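Local coordinates for putative modulator of DNA gyrase (Bacteroides thetaiotaomicron, PDB 1VPB), which is a putative modulator of DNA gyrase that belongs to the peptidase U62 family and probably acts as a metallopeptidase, at residues T248-P253 / A366-G371; S256-S261 / T375-G380; M410-N415 / V446-L451; W420-A425 / L441-V446. All coordinates share one frame; numbering follows the deposited sequence. Where two conformers were deposited one is given.

Contact 1 (T248-P253 / A366-G371)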
loop_
_atom_site.group_PDB
_atom_site.type_symbol
_atom_site.label_atom_id
_atom_site.label_comp_id
_atom_site.label_asym_id
_atom_site.label_seq_id
_atom_site.Cartn_x
_atom_site.Cartn_y
_atom_site.Cartn_z
ATOM N N THR A 248 10.728 -23.344 -24.693
ATOM C CA THR A 248 9.910 -23.996 -23.668
ATOM C C THR A 248 10.073 -23.219 -22.352
ATOM O O THR A 248 11.205 -22.978 -21.925
ATOM C CB THR A 248 10.400 -25.402 -23.424
ATOM O OG1 THR A 248 10.355 -26.161 -24.648
ATOM C CG2 THR A 248 9.505 -26.144 -22.425
ATOM N N MET A 249 8.974 -22.835 -21.722
ATOM C CA MET A 249 9.051 -22.125 -20.450
ATOM C C MET A 249 8.723 -23.053 -19.289
ATOM O O MET A 249 7.659 -23.654 -19.252
ATOM C CB MET A 249 8.107 -20.920 -20.433
ATOM C CG MET A 249 8.192 -20.146 -19.130
ATOM S SD MET A 249 7.308 -18.598 -19.019
ATOM C CE MET A 249 5.636 -19.077 -19.337
ATOM N N VAL A 250 9.663 -23.168 -18.347
ATOM C CA VAL A 250 9.413 -23.879 -17.097
ATOM C C VAL A 250 9.272 -22.821 -15.975
ATOM O O VAL A 250 10.044 -21.867 -15.913
ATOM C CB VAL A 250 10.528 -24.900 -16.762
ATOM C CG1 VAL A 250 10.158 -25.688 -15.496
ATOM C CG2 VAL A 250 10.743 -25.861 -17.933
ATOM N N VAL A 251 8.271 -22.985 -15.124
ATOM C CA VAL A 251 8.050 -22.070 -13.997
ATOM C C VAL A 251 7.975 -22.828 -12.681
ATOM O O VAL A 251 7.280 -23.830 -12.572
ATOM C CB VAL A 251 6.770 -21.248 -14.179
ATOM C CG1 VAL A 251 6.722 -20.103 -13.136
ATOM C CG2 VAL A 251 6.671 -20.711 -15.592
ATOM N N ASP A 252 8.705 -22.332 -11.673
ATOM C CA ASP A 252 8.755 -23.015 -10.374
ATOM C C ASP A 252 7.519 -22.744 -9.547
ATOM O O ASP A 252 6.706 -21.909 -9.924
ATOM C CB ASP A 252 10.063 -22.708 -9.641
ATOM C CG ASP A 252 10.249 -21.246 -9.294
ATOM O OD1 ASP A 252 9.253 -20.498 -9.191
ATOM O OD2 ASP A 252 11.420 -20.798 -9.098
ATOM N N PRO A 253 7.321 -23.502 -8.472
ATOM C CA PRO A 253 6.160 -23.361 -7.650
ATOM C C PRO A 253 6.174 -22.038 -6.892
ATOM O O PRO A 253 5.133 -21.509 -6.530
ATOM C CB PRO A 253 6.292 -24.530 -6.674
ATOM C CG PRO A 253 7.168 -25.462 -7.294
ATOM C CD PRO A 253 8.176 -24.605 -8.014
ATOM N N ALA A 366 14.723 -31.687 -16.574
ATOM C CA ALA A 366 15.520 -32.744 -17.201
ATOM C C ALA A 366 14.958 -33.157 -18.567
ATOM O O ALA A 366 15.700 -33.657 -19.432
ATOM C CB ALA A 366 15.593 -33.932 -16.283
ATOM N N GLY A 367 13.659 -32.947 -18.773
ATOM C CA GLY A 367 13.004 -33.314 -20.036
ATOM C C GLY A 367 12.948 -32.242 -21.109
ATOM O O GLY A 367 12.379 -32.470 -22.180
ATOM N N VAL A 368 13.549 -31.078 -20.854
ATOM C CA VAL A 368 13.448 -29.943 -21.783
ATOM C C VAL A 368 14.732 -29.736 -22.577
ATOM O O VAL A 368 15.807 -29.574 -22.015
ATOM C CB VAL A 368 13.084 -28.653 -21.030
ATOM C CG1 VAL A 368 13.119 -27.460 -21.969
ATOM C CG2 VAL A 368 11.702 -28.807 -20.374
ATOM N N GLU A 369 14.603 -29.716 -23.897
ATOM C CA GLU A 369 15.763 -29.603 -24.798
ATOM C C GLU A 369 16.205 -28.145 -24.958
ATOM O O GLU A 369 17.388 -27.867 -24.965
ATOM C CB GLU A 369 15.420 -30.207 -26.167
ATOM C CG GLU A 369 16.586 -30.363 -27.141
ATOM C CD GLU A 369 16.116 -30.861 -28.503
ATOM O OE1 GLU A 369 14.885 -30.923 -28.736
ATOM O OE2 GLU A 369 16.977 -31.183 -29.350
ATOM N N LYS A 370 15.261 -27.221 -25.115
ATOM C CA LYS A 370 15.613 -25.807 -25.222
ATOM C C LYS A 370 14.573 -24.977 -24.537
ATOM O O LYS A 370 13.437 -24.862 -25.009
ATOM C CB LYS A 370 15.721 -25.368 -26.673
ATOM C CG LYS A 370 16.012 -23.880 -26.888
ATOM C CD LYS A 370 16.236 -23.567 -28.386
ATOM C CE LYS A 370 16.233 -22.063 -28.643
ATOM N NZ LYS A 370 16.402 -21.737 -30.084
ATOM N N GLY A 371 14.934 -24.418 -23.390
ATOM C CA GLY A 371 13.949 -23.721 -22.616
ATOM C C GLY A 371 14.579 -22.684 -21.740
ATOM O O GLY A 371 15.793 -22.481 -21.770
HETATM O O HOH W 1 12.450 -27.869 -25.511
#
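T248 sets OG1 anti to its carbonyl carbon (chi1 -58°), which leaves CG2 anti to the backbone N. V368 has CG1 anti to its own N (chi1 174°). The two side chains therefore meet tip to tip, with T248 CB 3.7 Å and T248 CG2 3.9 Å from V368 CG1. V368 CG2 also lies 3.9 Å from V250 CG2, and the valines lie alongside and run opposite ways. The backbones meet as neighbouring parallel strands, 245-251 and 370-378, in the mixed sheet of the C-terminal domain. T248 N donates to K370 O at 3.1 Å, on a lone pair in the carbonyl plane. T248 O lies 2.9 Å from G371 CA, so close that a CB on G371 would clash with it. Water 1 gives a hydrogen bond to T248 OG1 at 2.8 Å and accepts one from K370 N at 2.9 Å. OG1 is also hydrogen-bonded to OE1 of E444. An alanine at T248 would probably lose the water bridge, the bond to E444 and the methyl packing on V368. With water 1 as donor to OG1, the threonine hydroxyl is probably the donor to the E444 carboxylate.

Contact 2 (S256-S261 / T375-G380)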
loop_
_atom_site.group_PDB
_atom_site.type_symbol
_atom_site.label_atom_id
_atom_site.label_comp_id
_atom_site.label_asym_id
_atom_site.label_seq_id
_atom_site.Cartn_x
_atom_site.Cartn_y
_atom_site.Cartn_z
ATOM N N SER A 256 4.600 -20.091 -10.226
ATOM C CA SER A 256 3.596 -20.637 -11.122
ATOM C C SER A 256 2.231 -19.974 -10.928
ATOM O O SER A 256 1.440 -19.835 -11.850
ATOM C CB SER A 256 3.459 -22.141 -10.847
ATOM O OG SER A 256 3.281 -22.458 -9.463
ATOM N N SER A 257 1.959 -19.576 -9.701
ATOM C CA SER A 257 0.691 -18.922 -9.382
ATOM C C SER A 257 0.562 -17.562 -10.074
ATOM O O SER A 257 -0.570 -17.130 -10.400
ATOM C CB SER A 257 0.526 -18.752 -7.877
ATOM O OG SER A 257 0.534 -20.046 -7.263
ATOM N N ARG A 258 1.677 -16.893 -10.273
ATOM C CA ARG A 258 1.731 -15.578 -10.937
ATOM C C ARG A 258 1.058 -15.549 -12.317
ATOM O O ARG A 258 0.268 -14.649 -12.606
ATOM C CB ARG A 258 3.185 -15.073 -11.058
ATOM C CG ARG A 258 3.322 -13.527 -11.337
ATOM C CD ARG A 258 3.322 -12.993 -12.815
ATOM N NE ARG A 258 2.656 -11.677 -12.888
ATOM C CZ ARG A 258 3.241 -10.488 -13.085
ATOM N NH1 ARG A 258 4.562 -10.331 -13.261
ATOM N NH2 ARG A 258 2.462 -9.411 -13.099
ATOM N N LEU A 259 1.364 -16.527 -13.172
ATOM C CA LEU A 259 0.724 -16.585 -14.488
ATOM C C LEU A 259 -0.768 -16.974 -14.449
ATOM O O LEU A 259 -1.511 -16.678 -15.405
ATOM C CB LEU A 259 1.509 -17.555 -15.382
ATOM C CG LEU A 259 2.914 -17.095 -15.729
ATOM C CD1 LEU A 259 3.673 -18.244 -16.408
ATOM C CD2 LEU A 259 2.821 -15.855 -16.636
ATOM N N LEU A 260 -1.206 -17.643 -13.376
ATOM C CA LEU A 260 -2.567 -18.052 -13.220
ATOM C C LEU A 260 -3.438 -16.925 -12.708
ATOM O O LEU A 260 -4.622 -16.802 -13.053
ATOM C CB LEU A 260 -2.679 -19.215 -12.227
ATOM C CG LEU A 260 -4.052 -19.827 -12.089
ATOM C CD1 LEU A 260 -4.590 -20.415 -13.376
ATOM C CD2 LEU A 260 -3.991 -20.924 -11.035
ATOM N N SER A 261 -2.821 -16.088 -11.895
ATOM C CA SER A 261 -3.533 -14.988 -11.227
ATOM C C SER A 261 -4.414 -14.131 -12.166
ATOM O O SER A 261 -5.570 -13.943 -11.870
ATOM C CB SER A 261 -2.527 -14.095 -10.489
ATOM O OG SER A 261 -3.243 -13.149 -9.753
ATOM N N THR A 375 12.522 -18.188 -12.579
ATOM C CA THR A 375 12.583 -18.219 -11.123
ATOM C C THR A 375 12.106 -16.925 -10.507
ATOM O O THR A 375 12.148 -16.760 -9.270
ATOM C CB THR A 375 14.028 -18.498 -10.655
ATOM O OG1 THR A 375 14.933 -17.496 -11.158
ATOM C CG2 THR A 375 14.517 -19.802 -11.213
ATOM N N GLY A 376 11.683 -15.996 -11.347
ATOM C CA GLY A 376 11.152 -14.758 -10.818
ATOM C C GLY A 376 10.651 -13.844 -11.904
ATOM O O GLY A 376 11.076 -13.939 -13.052
ATOM N N PHE A 377 9.729 -12.973 -11.529
ATOM C CA PHE A 377 9.103 -12.032 -12.455
ATOM C C PHE A 377 9.460 -10.625 -12.034
ATOM O O PHE A 377 9.380 -10.322 -10.846
ATOM C CB PHE A 377 7.581 -12.199 -12.410
ATOM C CG PHE A 377 7.095 -13.399 -13.113
ATOM C CD1 PHE A 377 7.038 -13.406 -14.509
ATOM C CD2 PHE A 377 6.679 -14.519 -12.415
ATOM C CE1 PHE A 377 6.613 -14.508 -15.177
ATOM C CE2 PHE A 377 6.238 -15.629 -13.085
ATOM C CZ PHE A 377 6.193 -15.631 -14.464
ATOM N N ASN A 378 9.826 -9.782 -12.997
ATOM C CA ASN A 378 10.283 -8.408 -12.748
ATOM C C ASN A 378 9.495 -7.378 -13.553
ATOM O O ASN A 378 9.962 -6.901 -14.594
ATOM C CB ASN A 378 11.761 -8.243 -13.116
ATOM C CG ASN A 378 12.640 -9.341 -12.548
ATOM O OD1 ASN A 378 12.329 -9.925 -11.501
ATOM N ND2 ASN A 378 13.749 -9.633 -13.238
ATOM N N GLY A 379 8.320 -7.009 -13.057
ATOM C CA GLY A 379 7.548 -5.948 -13.694
ATOM C C GLY A 379 6.841 -6.442 -14.938
ATOM O O GLY A 379 7.094 -7.555 -15.396
ATOM N N GLY A 380 5.966 -5.605 -15.485
ATOM C CA GLY A 380 5.119 -5.984 -16.612
ATOM C C GLY A 380 3.663 -5.952 -16.224
ATOM O O GLY A 380 3.318 -5.597 -15.099
#
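Helix segment 256-261 packs beside the 375-378 part of strand 370-378, and the nearest backbone pair, R258 and F377, keeps its CA atoms 8.3 Å apart. No hydrogen bond crosses this gap; side chains fill it. F377 directs its CB at the helix, and R258 lays its aliphatic chain over one face of the ring. Its CG is anti to the backbone N (chi1 -162°), and bends at chi2 and chi3 carry R258 CD above the ring, 3.8 Å from the F377 centroid. R258 CB joins in, 3.7 Å from F377 CE2. The guanidinium then stands almost upright on the ring, the two planes 87° apart. R258 NH1 meets F377 CB edge-on at 3.7 Å. R258 CZ is 5.3 Å from the F377 centroid, a long cation-pi pair that is weak at best. R258 also makes a cation-pi contact with Y391. L259 crosses F377 at about a right angle, and L259 CG meets F377 CZ at 3.8 Å. The contact is helix-on-sheet packing: L259 also rests on M249 and V251 of strand 245-251, which runs into this helix. Strand 370-378 carries a classic beta bulge, with T375 and G376 both facing E394. An alanine at F377 would probably cost R258 its hydrophobic platform and L259 its ring contact, loosening the helix from this strand. Beyond F377 the chain turns a corner at G379, whose phi is positive, a conformation glycine adopts easily. G379 and G380 lie beside the guanidinium, and both glycines are exposed.

Contact 3 (M410-N415 / V446-L451)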
loop_
_atom_site.group_PDB
_atom_site.type_symbol
_atom_site.label_atom_id
_atom_site.label_comp_id
_atom_site.label_asym_id
_atom_site.label_seq_id
_atom_site.Cartn_x
_atom_site.Cartn_y
_atom_site.Cartn_z
ATOM N N MET A 410 15.116 -10.094 -19.803
ATOM C CA MET A 410 14.265 -10.585 -20.898
ATOM C C MET A 410 12.810 -10.366 -20.539
ATOM O O MET A 410 12.440 -10.304 -19.365
ATOM C CB MET A 410 14.500 -12.082 -21.160
ATOM C CG MET A 410 15.931 -12.479 -21.494
ATOM S SD MET A 410 16.431 -12.014 -23.105
ATOM C CE MET A 410 15.449 -13.141 -24.113
ATOM N N ASN A 411 11.979 -10.280 -21.562
ATOM C CA ASN A 411 10.545 -10.250 -21.358
ATOM C C ASN A 411 9.902 -11.463 -21.973
ATOM O O ASN A 411 10.291 -11.896 -23.073
ATOM C CB ASN A 411 9.958 -9.009 -22.007
ATOM C CG ASN A 411 10.317 -7.740 -21.252
ATOM O OD1 ASN A 411 10.259 -7.697 -20.023
ATOM N ND2 ASN A 411 10.661 -6.710 -21.987
ATOM N N VAL A 412 8.900 -11.966 -21.278
ATOM C CA VAL A 412 8.020 -12.994 -21.816
ATOM C C VAL A 412 6.717 -12.296 -22.243
ATOM O O VAL A 412 6.152 -11.492 -21.485
ATOM C CB VAL A 412 7.794 -14.146 -20.775
ATOM C CG1 VAL A 412 6.893 -13.721 -19.611
ATOM C CG2 VAL A 412 7.238 -15.386 -21.467
ATOM N N THR A 413 6.259 -12.577 -23.465
ATOM C CA THR A 413 5.088 -11.911 -24.013
ATOM C C THR A 413 4.207 -12.929 -24.674
ATOM O O THR A 413 4.657 -14.018 -24.992
ATOM C CB THR A 413 5.457 -10.868 -25.081
ATOM O OG1 THR A 413 6.106 -11.497 -26.206
ATOM C CG2 THR A 413 6.463 -9.855 -24.546
ATOM N N GLY A 414 2.958 -12.543 -24.895
ATOM C CA GLY A 414 1.993 -13.411 -25.563
ATOM C C GLY A 414 0.603 -13.041 -25.135
ATOM O O GLY A 414 0.360 -11.914 -24.704
ATOM N N ASN A 415 -0.321 -14.006 -25.236
ATOM C CA ASN A 415 -1.679 -13.820 -24.793
ATOM C C ASN A 415 -1.960 -14.945 -23.816
ATOM O O ASN A 415 -1.533 -16.082 -24.030
ATOM C CB ASN A 415 -2.677 -13.852 -25.962
ATOM C CG ASN A 415 -4.105 -13.673 -25.496
ATOM O OD1 ASN A 415 -4.792 -14.633 -25.102
ATOM N ND2 ASN A 415 -4.566 -12.423 -25.506
ATOM N N VAL A 446 6.864 -20.513 -26.147
ATOM C CA VAL A 446 6.608 -19.231 -25.487
ATOM C C VAL A 446 7.661 -18.227 -25.991
ATOM O O VAL A 446 8.836 -18.567 -26.127
ATOM C CB VAL A 446 6.688 -19.364 -23.963
ATOM C CG1 VAL A 446 6.533 -18.007 -23.265
ATOM C CG2 VAL A 446 5.605 -20.330 -23.457
ATOM N N ASP A 447 7.208 -16.999 -26.257
ATOM C CA ASP A 447 8.043 -15.916 -26.757
ATOM C C ASP A 447 8.779 -15.175 -25.660
ATOM O O ASP A 447 8.165 -14.682 -24.695
ATOM C CB ASP A 447 7.188 -14.931 -27.564
ATOM C CG ASP A 447 7.008 -15.372 -28.967
ATOM O OD1 ASP A 447 8.036 -15.448 -29.692
ATOM O OD2 ASP A 447 5.894 -15.652 -29.425
ATOM N N PHE A 448 10.105 -15.133 -25.825
ATOM C CA PHE A 448 10.999 -14.327 -24.980
ATOM C C PHE A 448 11.747 -13.346 -25.876
ATOM O O PHE A 448 12.234 -13.726 -26.956
ATOM C CB PHE A 448 12.024 -15.188 -24.236
ATOM C CG PHE A 448 11.427 -16.137 -23.249
ATOM C CD1 PHE A 448 10.845 -17.335 -23.688
ATOM C CD2 PHE A 448 11.473 -15.869 -21.881
ATOM C CE1 PHE A 448 10.306 -18.227 -22.787
ATOM C CE2 PHE A 448 10.918 -16.745 -20.963
ATOM C CZ PHE A 448 10.320 -17.931 -21.413
ATOM N N SER A 449 11.864 -12.112 -25.394
ATOM C CA SER A 449 12.581 -11.058 -26.114
ATOM C C SER A 449 13.417 -10.206 -25.171
ATOM O O SER A 449 13.081 -10.040 -24.005
ATOM C CB SER A 449 11.575 -10.174 -26.820
ATOM O OG SER A 449 10.544 -9.807 -25.919
ATOM N N GLY A 450 14.488 -9.628 -25.696
ATOM C CA GLY A 450 15.391 -8.805 -24.881
ATOM C C GLY A 450 14.817 -7.453 -24.471
ATOM O O GLY A 450 14.123 -6.815 -25.280
ATOM N N LEU A 451 15.066 -7.066 -23.206
ATOM C CA LEU A 451 14.968 -5.668 -22.670
ATOM C C LEU A 451 14.695 -5.622 -21.155
ATOM O O LEU A 451 15.573 -5.307 -20.350
ATOM C CB LEU A 451 13.922 -4.794 -23.393
ATOM C CG LEU A 451 14.378 -3.782 -24.465
ATOM C CD1 LEU A 451 15.485 -4.257 -25.438
ATOM C CD2 LEU A 451 13.130 -3.331 -25.239
ATOM O OXT LEU A 451 13.586 -5.870 -20.684
HETATM O O HOH W 2 4.411 -16.481 -26.042
HETATM O O HOH W 3 8.552 -11.764 -26.253
#
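The tight side of this strand pair holds V412, V446 and F448. V412 puts CG2 anti to its backbone N, with CG1 in the crowded position (chi1 72°). V412 CG2 presses on V446 CG1 at 3.3 Å, closer than two methyl carbons normally come. The same methyl sits over one face of the F448 ring, 4.1 Å from its centroid. M249 of strand 245-251 packs against all three residues. The two strands are antiparallel neighbours in the mixed sheet of the C-terminal domain, and 446-450 lies between 402-413 and 245-251. N411 and S449 form a hydrogen-bonded pair: N411 N donates to S449 O at 2.7 Å, nearly along the C=O axis, and S449 N returns a bond to N411 O at 2.8 Å. On the other face, with N411, T413, D447 and S449, the packing is looser and wetter. Water 3 bridges two hydroxyls, 2.5 Å from T413 OG1 and 2.8 Å from S449 OG. D447 turns its carboxylate to a salt bridge with K246. Near T413, water 2 bridges the backbones, donating to T413 O at 2.7 Å and accepting from D447 N. At the far end C-terminal L451 is exposed and poorly ordered.

Contact 4 (W420-A425 / L441-V446)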
loop_
_atom_site.group_PDB
_atom_site.type_symbol
_atom_site.label_atom_id
_atom_site.label_comp_id
_atom_site.label_asym_id
_atom_site.label_seq_id
_atom_site.Cartn_x
_atom_site.Cartn_y
_atom_site.Cartn_z
ATOM N N TRP A 420 -1.993 -20.527 -21.784
ATOM C CA TRP A 420 -2.590 -21.591 -20.987
ATOM C C TRP A 420 -3.068 -22.739 -21.915
ATOM O O TRP A 420 -3.252 -23.868 -21.461
ATOM C CB TRP A 420 -3.649 -21.054 -20.057
ATOM C CG TRP A 420 -3.021 -20.432 -18.848
ATOM C CD1 TRP A 420 -2.820 -19.104 -18.608
ATOM C CD2 TRP A 420 -2.430 -21.126 -17.742
ATOM N NE1 TRP A 420 -2.175 -18.923 -17.406
ATOM C CE2 TRP A 420 -1.917 -20.145 -16.849
ATOM C CE3 TRP A 420 -2.268 -22.475 -17.409
ATOM C CZ2 TRP A 420 -1.278 -20.473 -15.673
ATOM C CZ3 TRP A 420 -1.670 -22.798 -16.197
ATOM C CH2 TRP A 420 -1.171 -21.800 -15.356
ATOM N N ASN A 421 -3.230 -22.461 -23.202
ATOM C CA ASN A 421 -3.500 -23.541 -24.169
ATOM C C ASN A 421 -2.245 -24.325 -24.492
ATOM O O ASN A 421 -2.347 -25.407 -25.087
ATOM C CB ASN A 421 -4.113 -23.008 -25.477
ATOM C CG ASN A 421 -4.947 -24.049 -26.176
ATOM O OD1 ASN A 421 -5.631 -24.810 -25.519
ATOM N ND2 ASN A 421 -4.926 -24.070 -27.513
ATOM N N SER A 422 -1.051 -23.787 -24.164
ATOM C CA SER A 422 0.232 -24.449 -24.482
ATOM C C SER A 422 0.924 -25.146 -23.269
ATOM O O SER A 422 2.024 -25.663 -23.401
ATOM C CB SER A 422 1.188 -23.441 -25.135
ATOM O OG SER A 422 1.615 -22.524 -24.183
ATOM N N LEU A 423 0.221 -25.213 -22.138
ATOM C CA LEU A 423 0.637 -25.992 -20.956
ATOM C C LEU A 423 0.746 -27.469 -21.338
ATOM O O LEU A 423 -0.267 -28.063 -21.739
ATOM C CB LEU A 423 -0.391 -25.825 -19.845
ATOM C CG LEU A 423 -0.100 -26.514 -18.515
ATOM C CD1 LEU A 423 1.047 -25.805 -17.800
ATOM C CD2 LEU A 423 -1.335 -26.495 -17.650
ATOM N N VAL A 424 1.954 -28.035 -21.210
ATOM C CA VAL A 424 2.181 -29.444 -21.553
ATOM C C VAL A 424 2.394 -30.349 -20.370
ATOM O O VAL A 424 2.251 -31.557 -20.533
ATOM C CB VAL A 424 3.356 -29.641 -22.516
ATOM C CG1 VAL A 424 2.985 -29.045 -23.859
ATOM C CG2 VAL A 424 4.628 -29.055 -21.961
ATOM N N ALA A 425 2.750 -29.792 -19.213
ATOM C CA ALA A 425 2.933 -30.602 -18.012
ATOM C C ALA A 425 2.752 -29.795 -16.763
ATOM O O ALA A 425 3.028 -28.582 -16.768
ATOM C CB ALA A 425 4.325 -31.188 -18.005
ATOM N N LEU A 441 5.231 -25.739 -13.658
ATOM C CA LEU A 441 4.519 -25.757 -14.919
ATOM C C LEU A 441 5.463 -25.720 -16.128
ATOM O O LEU A 441 6.540 -25.139 -16.064
ATOM C CB LEU A 441 3.624 -24.538 -14.996
ATOM C CG LEU A 441 2.595 -24.319 -13.917
ATOM C CD1 LEU A 441 1.962 -22.967 -14.203
ATOM C CD2 LEU A 441 1.565 -25.428 -13.863
ATOM N N VAL A 442 5.057 -26.377 -17.211
ATOM C CA VAL A 442 5.809 -26.361 -18.428
ATOM C C VAL A 442 4.891 -25.971 -19.579
ATOM O O VAL A 442 3.834 -26.566 -19.771
ATOM C CB VAL A 442 6.405 -27.748 -18.783
ATOM C CG1 VAL A 442 7.232 -27.636 -20.016
ATOM C CG2 VAL A 442 7.256 -28.314 -17.601
ATOM N N PHE A 443 5.312 -24.952 -20.311
ATOM C CA PHE A 443 4.573 -24.443 -21.457
ATOM C C PHE A 443 5.456 -24.538 -22.683
ATOM O O PHE A 443 6.654 -24.237 -22.617
ATOM C CB PHE A 443 4.247 -22.962 -21.251
ATOM C CG PHE A 443 3.415 -22.654 -20.077
ATOM C CD1 PHE A 443 2.007 -22.594 -20.183
ATOM C CD2 PHE A 443 3.984 -22.334 -18.832
ATOM C CE1 PHE A 443 1.222 -22.238 -19.104
ATOM C CE2 PHE A 443 3.168 -21.984 -17.746
ATOM C CZ PHE A 443 1.786 -21.945 -17.884
ATOM N N GLU A 444 4.898 -24.931 -23.832
ATOM C CA GLU A 444 5.689 -24.961 -25.043
ATOM C C GLU A 444 5.487 -23.734 -25.912
ATOM O O GLU A 444 4.389 -23.201 -25.997
ATOM C CB GLU A 444 5.319 -26.192 -25.880
ATOM C CG GLU A 444 5.724 -27.529 -25.293
ATOM C CD GLU A 444 7.220 -27.749 -25.233
ATOM O OE1 GLU A 444 7.969 -26.961 -25.868
ATOM O OE2 GLU A 444 7.643 -28.724 -24.537
ATOM N N GLY A 445 6.555 -23.339 -26.603
ATOM C CA GLY A 445 6.479 -22.337 -27.671
ATOM C C GLY A 445 6.117 -20.959 -27.152
ATOM O O GLY A 445 5.177 -20.331 -27.632
ATOM N N VAL A 446 6.864 -20.513 -26.147
ATOM C CA VAL A 446 6.608 -19.231 -25.487
ATOM C C VAL A 446 7.661 -18.227 -25.991
ATOM O O VAL A 446 8.836 -18.567 -26.127
ATOM C CB VAL A 446 6.688 -19.364 -23.963
ATOM C CG1 VAL A 446 6.533 -18.007 -23.265
ATOM C CG2 VAL A 446 5.605 -20.330 -23.457
HETATM O O HOH W 4 2.588 -20.562 -26.044
#
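V442 O is gripped by two backbone N-H groups. V424 N reaches V442 O at 2.8 Å, in the carbonyl plane; A425 N reaches V442 O weakly at 3.4 Å. A CA-H...O contact from L423 supplements them. The next bonds along the pair run the other way: V442 N donates to A425 O, and E444 N donates to S422 O at 3.0 Å, from above the carbonyl plane. Because V424 and A425 both face V442, strand 423-426 has a classic beta bulge against antiparallel strand 441-443. L423 and F443 share one face of the sheet, and W420 from helix 416-421 and the end of L441 pack with them. F443 points the edge of its ring at the face of the six-membered ring of W420, an edge-to-face pair with centroids 5.1 Å apart and planes at 81°. One face of F443 is covered by L423 CD1, 4.0 Å from the ring centroid. L441 crosses W420 at about a right angle, L441 CD1 3.5 Å from W420 CH2. The indole is also fixed from outside: NE1 is hydrogen-bonded to L259 O of helix 256-265. Where the chain is more exposed, V424 CG1 touches E444 CG at 3.4 Å, while E444 OE1 is hydrogen-bonded to T248 OG1. S422 OG is hydrogen-bonded to L419 O, and water 4 donates to S422 OG and G445 O.

From the N terminus, strand 245-251 opens contact 1 and helix 256-265, which follows it, opens contact 2. Both close more than a hundred residues later on strand 370-378, contact 1 at its start and contact 2 at its end, so the two cross. The chain then opens contact 3 at 410-415 and contact 4 at 420-425. Contact 4 closes first, at 441-446, within the larger loop of contact 3, which closes at 446-451; they share V446. All four reach one mixed sheet. Strand 245-251 neighbours 370-378, 441-443 and 446-450; its M249 also touches L259 of contact 2 and residues of contacts 3 and 4. Helix 256-265 joins contact 2 to contact 4 through L259 and W420.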